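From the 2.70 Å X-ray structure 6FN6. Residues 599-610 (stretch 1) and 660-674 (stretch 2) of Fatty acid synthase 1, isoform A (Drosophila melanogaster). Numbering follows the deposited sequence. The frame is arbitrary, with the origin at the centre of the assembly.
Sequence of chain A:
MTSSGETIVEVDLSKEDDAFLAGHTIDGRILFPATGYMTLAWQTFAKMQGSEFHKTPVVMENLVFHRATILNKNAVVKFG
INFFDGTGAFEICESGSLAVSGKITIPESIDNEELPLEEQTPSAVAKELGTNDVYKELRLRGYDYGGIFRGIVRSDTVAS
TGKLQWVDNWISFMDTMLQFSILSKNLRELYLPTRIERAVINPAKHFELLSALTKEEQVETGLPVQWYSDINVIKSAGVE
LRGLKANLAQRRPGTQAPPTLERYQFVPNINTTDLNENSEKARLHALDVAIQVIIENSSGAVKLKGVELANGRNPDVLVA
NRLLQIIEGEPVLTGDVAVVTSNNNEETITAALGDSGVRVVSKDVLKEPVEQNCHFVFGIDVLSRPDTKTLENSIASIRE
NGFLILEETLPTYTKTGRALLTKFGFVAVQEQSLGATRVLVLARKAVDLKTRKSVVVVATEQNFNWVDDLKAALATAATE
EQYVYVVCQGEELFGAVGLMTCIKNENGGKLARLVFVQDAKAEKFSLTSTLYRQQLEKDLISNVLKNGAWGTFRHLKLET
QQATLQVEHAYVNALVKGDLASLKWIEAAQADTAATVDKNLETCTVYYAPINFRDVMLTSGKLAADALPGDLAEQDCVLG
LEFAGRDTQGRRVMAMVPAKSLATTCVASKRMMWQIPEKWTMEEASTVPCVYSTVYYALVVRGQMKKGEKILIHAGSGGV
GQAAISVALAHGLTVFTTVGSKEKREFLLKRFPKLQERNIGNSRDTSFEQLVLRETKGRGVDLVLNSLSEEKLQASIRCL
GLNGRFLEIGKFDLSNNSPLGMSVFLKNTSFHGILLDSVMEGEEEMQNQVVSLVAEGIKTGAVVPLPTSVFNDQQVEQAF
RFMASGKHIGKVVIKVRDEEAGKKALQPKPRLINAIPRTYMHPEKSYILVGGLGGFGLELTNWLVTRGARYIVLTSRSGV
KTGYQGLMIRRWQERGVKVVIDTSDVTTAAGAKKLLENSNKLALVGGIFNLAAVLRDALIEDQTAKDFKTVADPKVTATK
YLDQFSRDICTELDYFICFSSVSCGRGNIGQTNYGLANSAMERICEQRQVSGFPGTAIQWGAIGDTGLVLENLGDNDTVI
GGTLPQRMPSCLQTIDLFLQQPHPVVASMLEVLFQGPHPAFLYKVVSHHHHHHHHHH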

# COMPACT_ATOMS: atom_id res chain seq x y z
N LYS A 599 15.23 -11.71 40.64
CA LYS A 599 14.49 -12.36 39.56
C LYS A 599 15.45 -13.04 38.58
O LYS A 599 16.30 -13.83 38.98
CB LYS A 599 13.60 -11.34 38.84
CG LYS A 599 12.62 -10.62 39.75
CD LYS A 599 12.38 -9.18 39.30
CE LYS A 599 11.82 -9.12 37.88
NZ LYS A 599 11.53 -7.72 37.48
N ASN A 600 15.29 -12.73 37.29
CA ASN A 600 16.19 -13.23 36.26
C ASN A 600 16.99 -12.06 35.70
O ASN A 600 17.06 -11.86 34.49
CB ASN A 600 15.41 -13.94 35.16
CG ASN A 600 16.31 -14.63 34.15
OD1 ASN A 600 17.49 -14.32 34.06
ND2 ASN A 600 15.75 -15.57 33.40
N LEU A 601 17.59 -11.28 36.60
CA LEU A 601 18.34 -10.09 36.22
C LEU A 601 19.77 -10.17 36.74
O LEU A 601 20.07 -10.90 37.68
CB LEU A 601 17.65 -8.84 36.76
CG LEU A 601 16.19 -8.64 36.36
CD1 LEU A 601 15.58 -7.47 37.11
CD2 LEU A 601 16.05 -8.45 34.86
N GLU A 602 20.66 -9.39 36.12
CA GLU A 602 22.06 -9.37 36.50
C GLU A 602 22.65 -7.98 36.30
O GLU A 602 22.61 -7.43 35.20
CB GLU A 602 22.85 -10.40 35.68
CG GLU A 602 24.29 -10.59 36.12
CD GLU A 602 24.41 -11.40 37.40
OE1 GLU A 602 23.40 -11.54 38.11
OE2 GLU A 602 25.53 -11.88 37.69
N THR A 603 23.21 -7.42 37.37
CA THR A 603 23.87 -6.12 37.30
C THR A 603 25.28 -6.33 36.77
O THR A 603 26.09 -7.01 37.39
CB THR A 603 23.91 -5.42 38.67
OG1 THR A 603 22.60 -5.44 39.26
CG2 THR A 603 24.37 -3.98 38.52
N CYS A 604 25.56 -5.74 35.62
CA CYS A 604 26.86 -5.90 34.97
C CYS A 604 27.66 -4.60 34.96
O CYS A 604 27.09 -3.51 35.06
CB CYS A 604 26.67 -6.40 33.53
SG CYS A 604 25.75 -7.96 33.40
N THR A 605 28.97 -4.73 34.85
CA THR A 605 29.84 -3.58 34.70
C THR A 605 30.09 -3.33 33.22
O THR A 605 30.55 -4.22 32.51
CB THR A 605 31.19 -3.78 35.42
OG1 THR A 605 30.97 -4.25 36.76
CG2 THR A 605 31.99 -2.48 35.46
N VAL A 606 29.78 -2.12 32.76
CA VAL A 606 29.86 -1.82 31.34
C VAL A 606 31.27 -1.40 30.96
O VAL A 606 31.88 -0.55 31.62
CB VAL A 606 28.84 -0.72 30.96
CG1 VAL A 606 28.92 -0.41 29.46
CG2 VAL A 606 27.44 -1.16 31.33
N TYR A 607 31.79 -2.00 29.90
CA TYR A 607 33.09 -1.64 29.36
C TYR A 607 32.93 -0.97 28.00
O TYR A 607 33.53 0.07 27.74
CB TYR A 607 33.98 -2.88 29.23
CG TYR A 607 34.64 -3.30 30.52
CD1 TYR A 607 33.88 -3.78 31.58
CD2 TYR A 607 36.01 -3.21 30.69
CE1 TYR A 607 34.47 -4.17 32.77
CE2 TYR A 607 36.62 -3.59 31.87
CZ TYR A 607 35.84 -4.07 32.91
OH TYR A 607 36.43 -4.45 34.09
N TYR A 608 32.11 -1.58 27.15
CA TYR A 608 31.87 -1.05 25.81
C TYR A 608 30.38 -0.94 25.54
O TYR A 608 29.64 -1.91 25.70
CB TYR A 608 32.54 -1.96 24.77
CG TYR A 608 34.05 -1.85 24.78
CD1 TYR A 608 34.81 -2.63 25.63
CD2 TYR A 608 34.70 -0.94 23.96
CE1 TYR A 608 36.18 -2.53 25.65
CE2 TYR A 608 36.07 -0.83 23.97
CZ TYR A 608 36.81 -1.63 24.82
OH TYR A 608 38.18 -1.52 24.83
N ALA A 609 29.94 0.26 25.16
CA ALA A 609 28.54 0.50 24.83
C ALA A 609 28.44 1.09 23.43
O ALA A 609 28.84 2.24 23.21
CB ALA A 609 27.91 1.44 25.86
N PRO A 610 27.92 0.31 22.47
CA PRO A 610 27.72 0.86 21.13
C PRO A 610 26.54 1.81 21.00
O PRO A 610 25.56 1.68 21.74
CB PRO A 610 27.49 -0.39 20.27
CG PRO A 610 28.03 -1.52 21.06
CD PRO A 610 27.79 -1.15 22.49
N LYS A 660 19.39 1.71 28.58
CA LYS A 660 20.18 1.93 29.79
C LYS A 660 21.55 1.26 29.79
O LYS A 660 22.15 1.08 30.85
CB LYS A 660 19.39 1.47 31.02
CG LYS A 660 18.01 2.11 31.15
CD LYS A 660 17.21 1.52 32.30
CE LYS A 660 15.90 2.27 32.51
NZ LYS A 660 16.12 3.71 32.86
N SER A 661 22.05 0.90 28.61
CA SER A 661 23.36 0.24 28.53
C SER A 661 24.48 1.27 28.44
O SER A 661 25.64 0.96 28.68
CB SER A 661 23.43 -0.69 27.32
OG SER A 661 23.82 0.01 26.15
N LEU A 662 24.12 2.51 28.11
CA LEU A 662 25.11 3.56 27.97
C LEU A 662 25.35 4.19 29.34
O LEU A 662 25.08 5.37 29.56
CB LEU A 662 24.66 4.61 26.95
CG LEU A 662 25.71 5.64 26.53
CD1 LEU A 662 26.93 4.98 25.91
CD2 LEU A 662 25.11 6.64 25.56
N ALA A 663 25.85 3.36 30.25
CA ALA A 663 26.08 3.75 31.63
C ALA A 663 27.25 2.95 32.18
O ALA A 663 27.72 2.01 31.55
CB ALA A 663 24.83 3.54 32.46
N THR A 664 27.73 3.33 33.36
CA THR A 664 28.84 2.62 33.98
C THR A 664 28.41 1.22 34.40
O THR A 664 29.23 0.31 34.49
CB THR A 664 29.37 3.38 35.21
OG1 THR A 664 28.30 3.61 36.14
CG2 THR A 664 29.96 4.72 34.79
N THR A 665 27.12 1.05 34.67
CA THR A 665 26.57 -0.25 35.04
C THR A 665 25.20 -0.43 34.39
O THR A 665 24.49 0.54 34.14
CB THR A 665 26.43 -0.40 36.56
OG1 THR A 665 25.85 0.78 37.12
CG2 THR A 665 27.79 -0.64 37.20
N CYS A 666 24.84 -1.68 34.11
CA CYS A 666 23.55 -1.98 33.50
C CYS A 666 22.99 -3.30 34.03
O CYS A 666 23.74 -4.25 34.28
CB CYS A 666 23.67 -2.04 31.98
SG CYS A 666 22.09 -2.25 31.12
N VAL A 667 21.68 -3.34 34.22
CA VAL A 667 21.00 -4.57 34.61
C VAL A 667 20.52 -5.29 33.35
O VAL A 667 19.64 -4.79 32.65
CB VAL A 667 19.83 -4.28 35.57
CG1 VAL A 667 19.12 -5.57 35.95
CG2 VAL A 667 20.33 -3.56 36.81
N ALA A 668 21.09 -6.46 33.09
CA ALA A 668 20.77 -7.22 31.88
C ALA A 668 19.99 -8.49 32.21
O ALA A 668 20.13 -9.05 33.30
CB ALA A 668 22.04 -7.56 31.12
N SER A 669 19.16 -8.94 31.27
CA SER A 669 18.40 -10.18 31.41
C SER A 669 19.22 -11.38 30.96
O SER A 669 19.80 -11.37 29.87
CB SER A 669 17.10 -10.09 30.61
OG SER A 669 16.43 -11.34 30.60
N LYS A 670 19.27 -12.43 31.79
CA LYS A 670 20.10 -13.59 31.49
C LYS A 670 19.69 -14.24 30.18
O LYS A 670 20.53 -14.76 29.44
CB LYS A 670 20.01 -14.63 32.61
CG LYS A 670 20.41 -14.13 33.99
CD LYS A 670 20.25 -15.23 35.03
CE LYS A 670 20.44 -14.70 36.45
NZ LYS A 670 21.86 -14.32 36.72
N ARG A 671 18.39 -14.20 29.88
CA ARG A 671 17.90 -14.78 28.64
C ARG A 671 18.59 -14.14 27.45
O ARG A 671 18.90 -14.81 26.47
CB ARG A 671 16.38 -14.62 28.53
CG ARG A 671 15.60 -15.33 29.62
CD ARG A 671 14.11 -15.26 29.35
NE ARG A 671 13.60 -13.89 29.43
CZ ARG A 671 13.04 -13.35 30.51
NH1 ARG A 671 12.90 -14.05 31.63
NH2 ARG A 671 12.61 -12.09 30.47
N MET A 672 18.82 -12.83 27.54
CA MET A 672 19.47 -12.11 26.46
C MET A 672 20.91 -11.75 26.81
O MET A 672 21.28 -10.57 26.85
CB MET A 672 18.67 -10.85 26.11
CG MET A 672 17.42 -11.14 25.28
SD MET A 672 16.20 -9.81 25.28
CE MET A 672 15.51 -9.96 26.93
N MET A 673 21.72 -12.77 27.05
CA MET A 673 23.16 -12.59 27.28
C MET A 673 23.97 -13.74 26.69
O MET A 673 23.54 -14.90 26.70
CB MET A 673 23.49 -12.47 28.77
CG MET A 673 23.10 -11.14 29.40
SD MET A 673 23.93 -10.84 30.98
CE MET A 673 23.08 -11.95 32.08
N TRP A 674 25.14 -13.41 26.17
CA TRP A 674 26.08 -14.39 25.65
C TRP A 674 27.39 -14.23 26.41
O TRP A 674 27.80 -13.11 26.71
CB TRP A 674 26.31 -14.22 24.15
CG TRP A 674 25.06 -14.18 23.33
CD1 TRP A 674 24.51 -15.21 22.62
CD2 TRP A 674 24.22 -13.05 23.10
NE1 TRP A 674 23.38 -14.79 21.98
CE2 TRP A 674 23.18 -13.47 22.25
CE3 TRP A 674 24.25 -11.72 23.52
CZ2 TRP A 674 22.17 -12.61 21.82
CZ3 TRP A 674 23.24 -10.86 23.10
CH2 TRP A 674 22.22 -11.31 22.26

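The two stretches meet mainly as neighbouring antiparallel strands, a strand that begins at Leu601 against strand 665-669. Together they bury 895 Å² of surface.

Lys599 makes no contact with stretch 2. Asn600 lies just before the strand, and it and Lys599 are poorly ordered, so distances here deserve caution. The end of the Asn600 side chain comes nearer to stretch 2 than its CA-to-CB bond suggests. Asn600 OD1 accepts a weak hydrogen bond from Lys670 N at 3.4 Å. The same OD1 lies only 2.9 Å from Lys670 CG, which is tight for a carbon-oxygen pair.

Leu601 is a non-hydrogen-bonded partner of Ser669. Its side chain leans instead on the next residue along that face, with Leu601 CB 3.7 Å from Val667 CG1. Leu601 CA also makes a CA-H...O contact with Ala668 O at 3.6 Å.

Glu602 pairs with Ala668 through two backbone hydrogen bonds. Glu602 N donates to Ala668 O at 2.9 Å, and Ala668 N donates to Glu602 O at 2.8 Å. The second is the straighter, at 164° against 135°. The carboxylate meets the lysine ammonium group in a salt bridge, Glu602 OE1 to Lys670 NZ, at 3.5 Å; its hydrogen bond is weak at this length. Glu602 CB packs 3.9 Å from Met673 CE.

Thr603 sits opposite Val667 in a non-hydrogen-bonded pair, where the CA atoms approach to 4.2 Å. Thr603 OG1 is 3.8 Å from Val667 CG2, a van der Waals contact. The backbone adds a CA-H...O contact, Thr603 CA to Cys666 O, at 3.6 Å.

Cys604 and Cys666 form the second hydrogen-bonded pair. Cys604 N donates to Cys666 O at 2.7 Å and 174°, nearly linear. Cys666 N returns a bond to Cys604 O at 3.1 Å. The side chain of Cys604 shares its face with Glu602 and Ala668, and Cys604 SG lies 4.2 Å from Met673 SD.

Thr605 pairs with Thr665 without hydrogen bonds between them. Its side chain lies on the same face as those of Leu601 and Thr603.

Val606 N donates to Thr664 O at 3.0 Å, extending the ladder beyond the paired residues. Its CA-to-CB bond points toward stretch 2. Val606 CB is just 3.0 Å from Ala663 O, a close approach, and Val606 CG2 packs 3.9 Å from Cys666 CB.

The chain turns a corner at Tyr607. The CA-to-CB bonds of Tyr607 and Tyr608 point away, and these residues make no contact with stretch 2. The CA-to-CB bond of Ala609 points back toward stretch 2, and Ala609 CB packs 3.7 Å from Leu662 CD1. The CA-to-CB bond of Pro610 again points away.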